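Putative Lipoprotein (Shewanella oneidensis, PDB 3U24) is of unknown function but binds zinc and calcium ions and belongs to a family in the metallopeptidase clan, so it may be a zinc-dependent hydrolase. Local coordinates at residues D317-E322 and T380-M385; K325-L330 and K346-R351; G373-N378 and G413-L418. All blocks are in the same frame, centred on the assembly; numbering follows the deposited sequence.

In the fold
Interactions 1 and 2 are partly buried and both use helix 319-337. Interaction 1 packs its first turn on the loop that leaves strand 376-379. Interaction 2 lays a later turn on strand 349-352. Interaction 3 is a smaller surface contact, between the lead into strand 376-379 and helix 414-423. Strands 349-352 and 376-379 are neighbours in the same sheet, so interactions 2 and 3 meet there, for example through R351 and N378. In all three the segments share no hydrogen bond and touch mainly through apolar side chains; interaction 1 adds a carbonyl near F319. Zinc marks the difference in place: a peripheral ion at E322 in interaction 1, a three-residue protein site including H414 in interaction 3.

Interaction 1 (D317-E322 and T380-M385); sequences DDFVSE and TPLDGM. With ZN (zinc ion), chain J.
F319 and V320 meet T380, P381 and L382 where the first turn of helix 319-337 packs on a loop. The loop leaves strand 376-379 of the small mixed sheet and leads to helix 387-396. The contact is buried around F319 and L382. CG of F319 lies anti to the backbone N (chi1 -178°), and this turns the ring toward the loop. F319 CG lies 4.3 Å from L382 CD1, which comes in obliquely to the ring. The carbonyl of T380 also approaches obliquely, with T380 O 4.0 Å from F319 CD2. L394 of helix 387-396 packs on both F319 and L382, and V379 and V314 add to the cover of the ring.

The contact becomes more open at V320, though no less close. The CG2 branch of V320 reaches the proline ring, 4.1 Å from P381 CB. V320 and P381 are both partly exposed, and both also touch E352. T380 is more open still: its CB points away from the helix, and its hydroxyl is hydrogen-bonded to T353. L382 ties the loop back through its carbonyl O, which accepts a bond from R316 NE.

Beyond the contact, E322 of the same turn binds a zinc ion. E322 bends at chi2 (60°) and meets the metal through one carboxylate oxygen, which is also bonded to Q326 NE2. Waters 1 and 2 also bind this peripheral ion. The bond to the protein is long, with the zinc 2.6 Å from E322 OE2.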
loop_
_atom_site.group_PDB
_atom_site.type_symbol
_atom_site.label_atom_id
_atom_site.label_comp_id
_atom_site.label_asym_id
_atom_site.label_seq_id
_atom_site.Cartn_x
_atom_site.Cartn_y
_atom_site.Cartn_z
ATOM N N ASP A 317 9.322 25.708 10.057
ATOM C CA ASP A 317 8.037 26.400 10.097
ATOM C C ASP A 317 7.495 26.749 8.675
ATOM O O ASP A 317 6.313 27.013 8.522
ATOM C CB ASP A 317 8.140 27.661 10.981
ATOM C CG ASP A 317 8.166 27.354 12.517
ATOM O OD1 ASP A 317 8.064 26.182 12.951
ATOM O OD2 ASP A 317 8.284 28.327 13.304
ATOM N N ASP A 318 8.351 26.692 7.646
ATOM C CA ASP A 318 7.939 26.919 6.264
ATOM C C ASP A 318 7.688 25.658 5.432
ATOM O O ASP A 318 7.533 25.745 4.240
ATOM C CB ASP A 318 8.976 27.791 5.557
ATOM C CG ASP A 318 9.106 29.154 6.206
ATOM O OD1 ASP A 318 8.093 29.665 6.731
ATOM O OD2 ASP A 318 10.232 29.698 6.200
ATOM N N PHE A 319 7.639 24.501 6.065
ATOM C CA PHE A 319 7.570 23.243 5.358
ATOM C C PHE A 319 6.323 23.217 4.441
ATOM O O PHE A 319 6.419 22.988 3.233
ATOM C CB PHE A 319 7.551 22.076 6.358
ATOM C CG PHE A 319 7.535 20.728 5.705
ATOM C CD1 PHE A 319 8.665 20.221 5.112
ATOM C CD2 PHE A 319 6.385 19.955 5.697
ATOM C CE1 PHE A 319 8.649 18.968 4.496
ATOM C CE2 PHE A 319 6.357 18.698 5.082
ATOM C CZ PHE A 319 7.482 18.214 4.463
ATOM N N VAL A 320 5.183 23.485 5.040
ATOM C CA VAL A 320 3.868 23.428 4.361
ATOM C C VAL A 320 3.785 24.494 3.241
ATOM O O VAL A 320 3.405 24.187 2.156
ATOM C CB VAL A 320 2.711 23.537 5.377
ATOM C CG1 VAL A 320 1.379 23.638 4.667
ATOM C CG2 VAL A 320 2.716 22.312 6.328
ATOM N N SER A 321 4.173 25.724 3.512
ATOM C CA SER A 321 4.300 26.752 2.486
ATOM C C SER A 321 5.237 26.389 1.350
ATOM O O SER A 321 4.963 26.776 0.207
ATOM C CB SER A 321 4.862 28.020 3.102
ATOM O OG SER A 321 3.868 28.595 3.883
ATOM N N GLU A 322 6.340 25.682 1.639
ATOM C CA GLU A 322 7.277 25.331 0.558
ATOM C C GLU A 322 6.556 24.369 -0.366
ATOM O O GLU A 322 6.672 24.473 -1.603
ATOM C CB GLU A 322 8.601 24.761 1.079
ATOM C CG GLU A 322 9.625 24.300 0.016
ATOM C CD GLU A 322 10.067 25.421 -0.938
ATOM O OE1 GLU A 322 10.131 26.580 -0.501
ATOM O OE2 GLU A 322 10.330 25.167 -2.143
ATOM N N THR A 380 1.945 16.899 6.623
ATOM C CA THR A 380 1.978 17.085 8.083
ATOM C C THR A 380 2.949 18.161 8.513
ATOM O O THR A 380 4.168 17.967 8.320
ATOM C CB THR A 380 2.354 15.802 8.849
ATOM O OG1 THR A 380 1.493 14.749 8.397
ATOM C CG2 THR A 380 2.189 16.015 10.398
ATOM N N PRO A 381 2.417 19.282 9.114
ATOM C CA PRO A 381 3.362 20.207 9.747
ATOM C C PRO A 381 4.218 19.489 10.821
ATOM O O PRO A 381 3.865 18.394 11.346
ATOM C CB PRO A 381 2.465 21.348 10.342
ATOM C CG PRO A 381 1.062 20.855 10.296
ATOM C CD PRO A 381 1.008 19.746 9.261
ATOM N N LEU A 382 5.364 20.100 11.083
ATOM C CA LEU A 382 6.311 19.575 12.037
ATOM C C LEU A 382 6.080 20.330 13.353
ATOM O O LEU A 382 6.774 21.289 13.677
ATOM C CB LEU A 382 7.721 19.737 11.471
ATOM C CG LEU A 382 7.823 19.272 10.019
ATOM C CD1 LEU A 382 9.220 19.437 9.459
ATOM C CD2 LEU A 382 7.345 17.833 9.920
ATOM N N ASP A 383 5.026 19.921 14.047
ATOM C CA ASP A 383 4.732 20.338 15.418
ATOM C C ASP A 383 4.519 19.033 16.160
ATOM O O ASP A 383 4.156 18.019 15.541
ATOM C CB ASP A 383 3.457 21.196 15.489
ATOM C CG ASP A 383 2.229 20.530 14.797
ATOM O OD1 ASP A 383 1.924 20.927 13.659
ATOM O OD2 ASP A 383 1.566 19.626 15.371
ATOM N N GLY A 384 4.726 19.041 17.466
ATOM C CA GLY A 384 4.580 17.820 18.273
ATOM C C GLY A 384 5.919 17.127 18.436
ATOM O O GLY A 384 6.396 16.922 19.570
HETATM N N MSE A 385 6.518 16.779 17.291
HETATM C CA MSE A 385 7.911 16.326 17.214
HETATM C C MSE A 385 8.865 17.229 18.058
HETATM O O MSE A 385 8.620 18.429 18.248
HETATM C CB MSE A 385 8.374 16.287 15.741
HETATM C CG MSE A 385 7.693 15.221 14.825
HETATM SE SE MSE A 385 8.644 14.923 13.083
HETATM C CE MSE A 385 7.600 13.400 12.388
HETATM ZN ZN ZN J . 11.874 26.374 -3.847
HETATM O O HOH W 1 13.532 26.747 -2.279
HETATM O O HOH W 2 12.815 24.537 -5.379
#

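Interaction 2 (K325-L330 and K346-R351); sequences KQIPEL and KPLVVR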
loop_
_atom_site.group_PDB
_atom_site.type_symbol
_atom_site.label_atom_id
_atom_site.label_comp_id
_atom_site.label_asym_id
_atom_site.label_seq_id
_atom_site.Cartn_x
_atom_site.Cartn_y
_atom_site.Cartn_z
ATOM N N LYS A 325 4.076 26.302 -2.541
ATOM C CA LYS A 325 4.820 27.032 -3.569
ATOM C C LYS A 325 5.281 26.085 -4.712
ATOM O O LYS A 325 5.221 26.445 -5.914
ATOM C CB LYS A 325 6.001 27.740 -2.888
ATOM C CG LYS A 325 6.945 28.536 -3.771
ATOM C CD LYS A 325 8.069 29.161 -2.938
ATOM C CE LYS A 325 9.094 29.884 -3.820
ATOM N NZ LYS A 325 9.835 28.934 -4.712
ATOM N N GLN A 326 5.659 24.858 -4.354
ATOM C CA GLN A 326 6.249 23.918 -5.330
ATOM C C GLN A 326 5.230 23.361 -6.317
ATOM O O GLN A 326 5.544 23.187 -7.492
ATOM C CB GLN A 326 6.983 22.760 -4.651
ATOM C CG GLN A 326 8.356 23.168 -4.179
ATOM C CD GLN A 326 9.164 22.024 -3.627
ATOM O OE1 GLN A 326 8.849 20.844 -3.857
ATOM N NE2 GLN A 326 10.214 22.357 -2.885
ATOM N N ILE A 327 4.015 23.116 -5.858
ATOM C CA ILE A 327 3.062 22.471 -6.720
ATOM C C ILE A 327 2.816 23.279 -8.015
ATOM O O ILE A 327 2.897 22.690 -9.110
ATOM C CB ILE A 327 1.795 22.056 -5.947
ATOM C CG1 ILE A 327 2.175 20.922 -4.997
ATOM C CG2 ILE A 327 0.715 21.548 -6.912
ATOM C CD1 ILE A 327 1.111 20.582 -3.992
ATOM N N PRO A 328 2.563 24.610 -7.909
ATOM C CA PRO A 328 2.418 25.366 -9.146
ATOM C C PRO A 328 3.682 25.432 -9.975
ATOM O O PRO A 328 3.589 25.639 -11.173
ATOM C CB PRO A 328 1.987 26.783 -8.689
ATOM C CG PRO A 328 1.576 26.661 -7.240
ATOM C CD PRO A 328 1.790 25.206 -6.811
ATOM N N GLU A 329 4.847 25.271 -9.362
ATOM C CA GLU A 329 6.092 25.215 -10.130
ATOM C C GLU A 329 6.180 23.918 -10.965
ATOM O O GLU A 329 6.665 23.916 -12.088
ATOM C CB GLU A 329 7.329 25.356 -9.231
ATOM C CG GLU A 329 7.574 26.785 -8.704
ATOM C CD GLU A 329 8.675 26.884 -7.619
ATOM O OE1 GLU A 329 9.130 25.841 -7.052
ATOM O OE2 GLU A 329 9.087 28.037 -7.317
ATOM N N LEU A 330 5.719 22.822 -10.403
ATOM C CA LEU A 330 5.689 21.551 -11.119
ATOM C C LEU A 330 4.652 21.615 -12.252
ATOM O O LEU A 330 4.925 21.109 -13.350
ATOM C CB LEU A 330 5.377 20.368 -10.157
ATOM C CG LEU A 330 6.425 20.118 -9.026
ATOM C CD1 LEU A 330 5.914 19.079 -8.056
ATOM C CD2 LEU A 330 7.779 19.693 -9.600
ATOM N N LYS A 346 -8.969 21.891 -11.723
ATOM C CA LYS A 346 -8.925 20.884 -10.669
ATOM C C LYS A 346 -7.697 21.199 -9.785
ATOM O O LYS A 346 -6.774 20.363 -9.665
ATOM C CB LYS A 346 -8.871 19.461 -11.267
ATOM C CG LYS A 346 -10.205 18.965 -11.832
ATOM C CD LYS A 346 -10.073 17.700 -12.683
ATOM C CE LYS A 346 -11.211 17.565 -13.699
ATOM N NZ LYS A 346 -11.049 16.425 -14.659
ATOM N N PRO A 347 -7.684 22.407 -9.148
ATOM C CA PRO A 347 -6.488 22.822 -8.424
ATOM C C PRO A 347 -6.349 21.998 -7.135
ATOM O O PRO A 347 -7.338 21.816 -6.416
ATOM C CB PRO A 347 -6.773 24.292 -8.115
ATOM C CG PRO A 347 -8.245 24.327 -7.896
ATOM C CD PRO A 347 -8.838 23.258 -8.785
ATOM N N LEU A 348 -5.141 21.505 -6.854
ATOM C CA LEU A 348 -4.930 20.618 -5.712
ATOM C C LEU A 348 -4.808 21.417 -4.442
ATOM O O LEU A 348 -3.984 22.325 -4.351
ATOM C CB LEU A 348 -3.668 19.777 -5.922
ATOM C CG LEU A 348 -3.267 18.752 -4.852
ATOM C CD1 LEU A 348 -4.407 17.843 -4.411
ATOM C CD2 LEU A 348 -2.082 17.953 -5.388
ATOM N N VAL A 349 -5.600 21.061 -3.445
ATOM C CA VAL A 349 -5.607 21.789 -2.191
ATOM C C VAL A 349 -4.641 21.176 -1.188
ATOM O O VAL A 349 -4.857 20.052 -0.733
ATOM C CB VAL A 349 -7.004 21.771 -1.533
ATOM C CG1 VAL A 349 -6.943 22.495 -0.178
ATOM C CG2 VAL A 349 -8.051 22.378 -2.475
ATOM N N VAL A 350 -3.604 21.915 -0.802
ATOM C CA VAL A 350 -2.697 21.392 0.193
ATOM C C VAL A 350 -3.314 21.707 1.512
ATOM O O VAL A 350 -3.764 22.811 1.722
ATOM C CB VAL A 350 -1.309 22.022 0.150
ATOM C CG1 VAL A 350 -0.412 21.335 1.168
ATOM C CG2 VAL A 350 -0.713 21.904 -1.239
ATOM N N ARG A 351 -3.352 20.719 2.393
ATOM C CA ARG A 351 -3.874 20.910 3.732
ATOM C C ARG A 351 -2.948 20.243 4.718
ATOM O O ARG A 351 -2.310 19.226 4.435
ATOM C CB ARG A 351 -5.304 20.351 3.887
ATOM C CG ARG A 351 -5.439 19.119 4.791
ATOM C CD ARG A 351 -6.860 18.571 4.818
ATOM N NE ARG A 351 -6.879 17.107 4.876
ATOM C CZ ARG A 351 -7.970 16.349 4.751
ATOM N NH1 ARG A 351 -7.859 15.023 4.788
ATOM N NH2 ARG A 351 -9.169 16.899 4.585
#
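I327 reaches across to V350 and L348, packing helix 319-337 against one face of a three-stranded mixed sheet. Strand 349-352 is an outermost strand of that sheet and runs parallel to its neighbour 376-379. I327 supplies the whole helix side of the contact. CG1 lies anti to the carbonyl carbon (chi1 -69°), and chi2 is extended at 169°. Together they push CD1 outward as the far end of the side chain. I327 CD1 sits 3.6 Å from V350 CG2, the closest approach here.

V350 offers CG2, the branch beside its backbone N, while CG1 lies anti to that N. The I327 and V350 side chains cross obliquely. L348 stands two residues earlier on the same face. Its CG is anti to its own backbone N, and CD2 is the branch that continues outward. L348 CD2 lies 4.4 Å from I327 CD1, a looser touch. V349, between them, turns away from the helix and packs on Y376. The ring of Y377 touches both I327 and L348, and I411 covers I327 further. L348 also meets Y415, so helix 414-423 packs on this same face of the sheet.

The backbone is tied in as well: V350 O accepts a hydrogen bond from R324 NH2. The helix is kinked at P328, whose N has no hydrogen to give to the turn before.

Away from the strand, K325 and E329 pair along the helix. K325 stays extended until chi4, where it bends toward E329 one turn on. K325 NZ forms a salt bridge with E329 OE2 at 2.9 Å, on the syn side and 28° out of the carboxylate plane.

Interaction 3 (G373-N378 and G413-L418); sequences GNTYYN and GHYTQL. With ZN (zinc ion), chain F.
T375 touches Y415 and L418 in van der Waals contact through a single methyl group. OG1 of T375 lies beside its backbone N (chi1 -55°), which leaves the methyl CG2 anti to that N and pointing at helix 414-423. Y415 and L418 stand three residues apart on that helix and receive it together. T375 CG2 is 4.0 Å from Y415 CE1, at the ring edge and near its plane. It meets L418 tip to tip, with T375 CG2 3.9 Å from L418 CD2. I363 of the neighbouring strand packs on both T375 and Y415.

The polar bonds run elsewhere. Y415 OH is hydrogen-bonded to the carbonyl O of K346, which ties the helix to the stretch before strand 349-352. G413 is the N-cap residue, and its O accepts the N-H of Q417.

Metal bonding belongs to H414, which opens the helix. H414 NE2 binds zinc at 2.1 Å, and water 3, also zinc-bound, lies in the plane of the ring at its edge. H408 and E439 are the other protein ligands. The H408 and H414 rings stand about 90° apart.

The two histidines belong to an HExxPGH sequence, with the glutamate ligand on the later helix 435-451. Although the second histidine comes two residues later than in HExxH, this recalls the zinc sites of HExxH metallopeptidases with a glutamate third ligand, consistent with the Peptidase_MA clan.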
loop_
_atom_site.group_PDB
_atom_site.type_symbol
_atom_site.label_atom_id
_atom_site.label_comp_id
_atom_site.label_asym_id
_atom_site.label_seq_id
_atom_site.Cartn_x
_atom_site.Cartn_y
_atom_site.Cartn_z
ATOM N N GLY A 373 -17.205 13.381 -0.665
ATOM C CA GLY A 373 -15.850 13.751 -0.247
ATOM C C GLY A 373 -14.937 14.432 -1.246
ATOM O O GLY A 373 -14.984 14.161 -2.443
ATOM N N ASN A 374 -14.077 15.301 -0.731
ATOM C CA ASN A 374 -13.130 16.048 -1.556
ATOM C C ASN A 374 -11.732 15.382 -1.568
ATOM O O ASN A 374 -11.472 14.474 -0.771
ATOM C CB ASN A 374 -13.060 17.486 -1.037
ATOM C CG ASN A 374 -12.703 18.478 -2.120
ATOM O OD1 ASN A 374 -12.719 18.149 -3.309
ATOM N ND2 ASN A 374 -12.369 19.705 -1.713
ATOM N N THR A 375 -10.856 15.819 -2.479
ATOM C CA THR A 375 -9.485 15.285 -2.585
ATOM C C THR A 375 -8.486 16.305 -2.103
ATOM O O THR A 375 -8.478 17.411 -2.607
ATOM C CB THR A 375 -9.110 14.913 -4.052
ATOM O OG1 THR A 375 -10.082 14.004 -4.589
ATOM C CG2 THR A 375 -7.715 14.251 -4.116
ATOM N N TYR A 376 -7.631 15.921 -1.154
ATOM C CA TYR A 376 -6.550 16.786 -0.637
ATOM C C TYR A 376 -5.123 16.195 -0.708
ATOM O O TYR A 376 -4.936 14.986 -0.750
ATOM C CB TYR A 376 -6.790 17.103 0.843
ATOM C CG TYR A 376 -8.171 17.579 1.172
ATOM C CD1 TYR A 376 -8.486 18.940 1.149
ATOM C CD2 TYR A 376 -9.173 16.673 1.529
ATOM C CE1 TYR A 376 -9.766 19.381 1.462
ATOM C CE2 TYR A 376 -10.457 17.111 1.844
ATOM C CZ TYR A 376 -10.747 18.461 1.807
ATOM O OH TYR A 376 -12.022 18.887 2.101
ATOM N N TYR A 377 -4.123 17.078 -0.643
ATOM C CA TYR A 377 -2.738 16.697 -0.373
ATOM C C TYR A 377 -2.456 16.964 1.108
ATOM O O TYR A 377 -2.250 18.114 1.518
ATOM C CB TYR A 377 -1.796 17.504 -1.269
ATOM C CG TYR A 377 -0.334 17.089 -1.324
ATOM C CD1 TYR A 377 0.110 15.870 -0.845
ATOM C CD2 TYR A 377 0.591 17.911 -1.943
ATOM C CE1 TYR A 377 1.445 15.506 -0.935
ATOM C CE2 TYR A 377 1.920 17.561 -2.061
ATOM C CZ TYR A 377 2.349 16.358 -1.559
ATOM O OH TYR A 377 3.677 16.039 -1.648
ATOM N N ASN A 378 -2.476 15.891 1.891
ATOM C CA ASN A 378 -2.163 15.910 3.319
ATOM C C ASN A 378 -0.656 16.030 3.549
ATOM O O ASN A 378 0.098 15.118 3.241
ATOM C CB ASN A 378 -2.660 14.634 3.997
ATOM C CG ASN A 378 -4.162 14.489 3.936
ATOM O OD1 ASN A 378 -4.895 15.445 4.173
ATOM N ND2 ASN A 378 -4.633 13.284 3.617
ATOM N N GLY A 413 2.659 12.743 -10.545
ATOM C CA GLY A 413 2.482 11.432 -9.902
ATOM C C GLY A 413 1.063 11.077 -9.438
ATOM O O GLY A 413 0.072 11.128 -10.232
ATOM N N HIS A 414 0.926 10.737 -8.148
ATOM C CA HIS A 414 -0.360 10.173 -7.689
ATOM C C HIS A 414 -1.558 10.989 -7.989
ATOM O O HIS A 414 -2.555 10.437 -8.424
ATOM C CB HIS A 414 -0.361 9.862 -6.209
ATOM C CG HIS A 414 0.463 8.687 -5.854
ATOM N ND1 HIS A 414 0.462 7.555 -6.590
ATOM C CD2 HIS A 414 1.332 8.476 -4.810
ATOM C CE1 HIS A 414 1.312 6.686 -6.035
ATOM N NE2 HIS A 414 1.793 7.238 -4.917
ATOM N N TYR A 415 -1.524 12.295 -7.764
ATOM C CA TYR A 415 -2.765 13.082 -7.924
ATOM C C TYR A 415 -3.170 13.113 -9.397
ATOM O O TYR A 415 -4.357 12.906 -9.729
ATOM C CB TYR A 415 -2.651 14.501 -7.354
ATOM C CG TYR A 415 -3.838 15.398 -7.652
ATOM C CD1 TYR A 415 -5.042 15.187 -7.050
ATOM C CD2 TYR A 415 -3.745 16.466 -8.563
ATOM C CE1 TYR A 415 -6.131 15.979 -7.323
ATOM C CE2 TYR A 415 -4.831 17.273 -8.827
ATOM C CZ TYR A 415 -6.035 17.012 -8.200
ATOM O OH TYR A 415 -7.180 17.811 -8.415
ATOM N N THR A 416 -2.194 13.327 -10.271
ATOM C CA THR A 416 -2.453 13.342 -11.683
ATOM C C THR A 416 -3.020 12.034 -12.183
ATOM O O THR A 416 -3.998 12.029 -12.940
ATOM C CB THR A 416 -1.199 13.687 -12.458
ATOM O OG1 THR A 416 -0.720 14.933 -11.947
ATOM C CG2 THR A 416 -1.479 13.848 -13.948
ATOM N N GLN A 417 -2.416 10.929 -11.766
ATOM C CA GLN A 417 -2.900 9.625 -12.160
ATOM C C GLN A 417 -4.323 9.375 -11.639
ATOM O O GLN A 417 -5.125 8.731 -12.332
ATOM C CB GLN A 417 -1.944 8.534 -11.659
ATOM C CG GLN A 417 -2.263 7.121 -12.166
ATOM C CD GLN A 417 -3.125 6.267 -11.218
ATOM O OE1 GLN A 417 -4.058 5.568 -11.660
ATOM N NE2 GLN A 417 -2.788 6.269 -9.951
ATOM N N LEU A 418 -4.638 9.867 -10.437
ATOM C CA LEU A 418 -6.003 9.717 -9.904
ATOM C C LEU A 418 -7.012 10.501 -10.746
ATOM O O LEU A 418 -8.073 10.005 -11.041
ATOM C CB LEU A 418 -6.088 10.199 -8.446
ATOM C CG LEU A 418 -7.468 10.391 -7.772
ATOM C CD1 LEU A 418 -8.167 9.048 -7.536
ATOM C CD2 LEU A 418 -7.291 11.118 -6.436
HETATM ZN ZN ZN F . 3.459 6.460 -3.817
HETATM O O HOH W 3 3.203 7.193 -1.826
#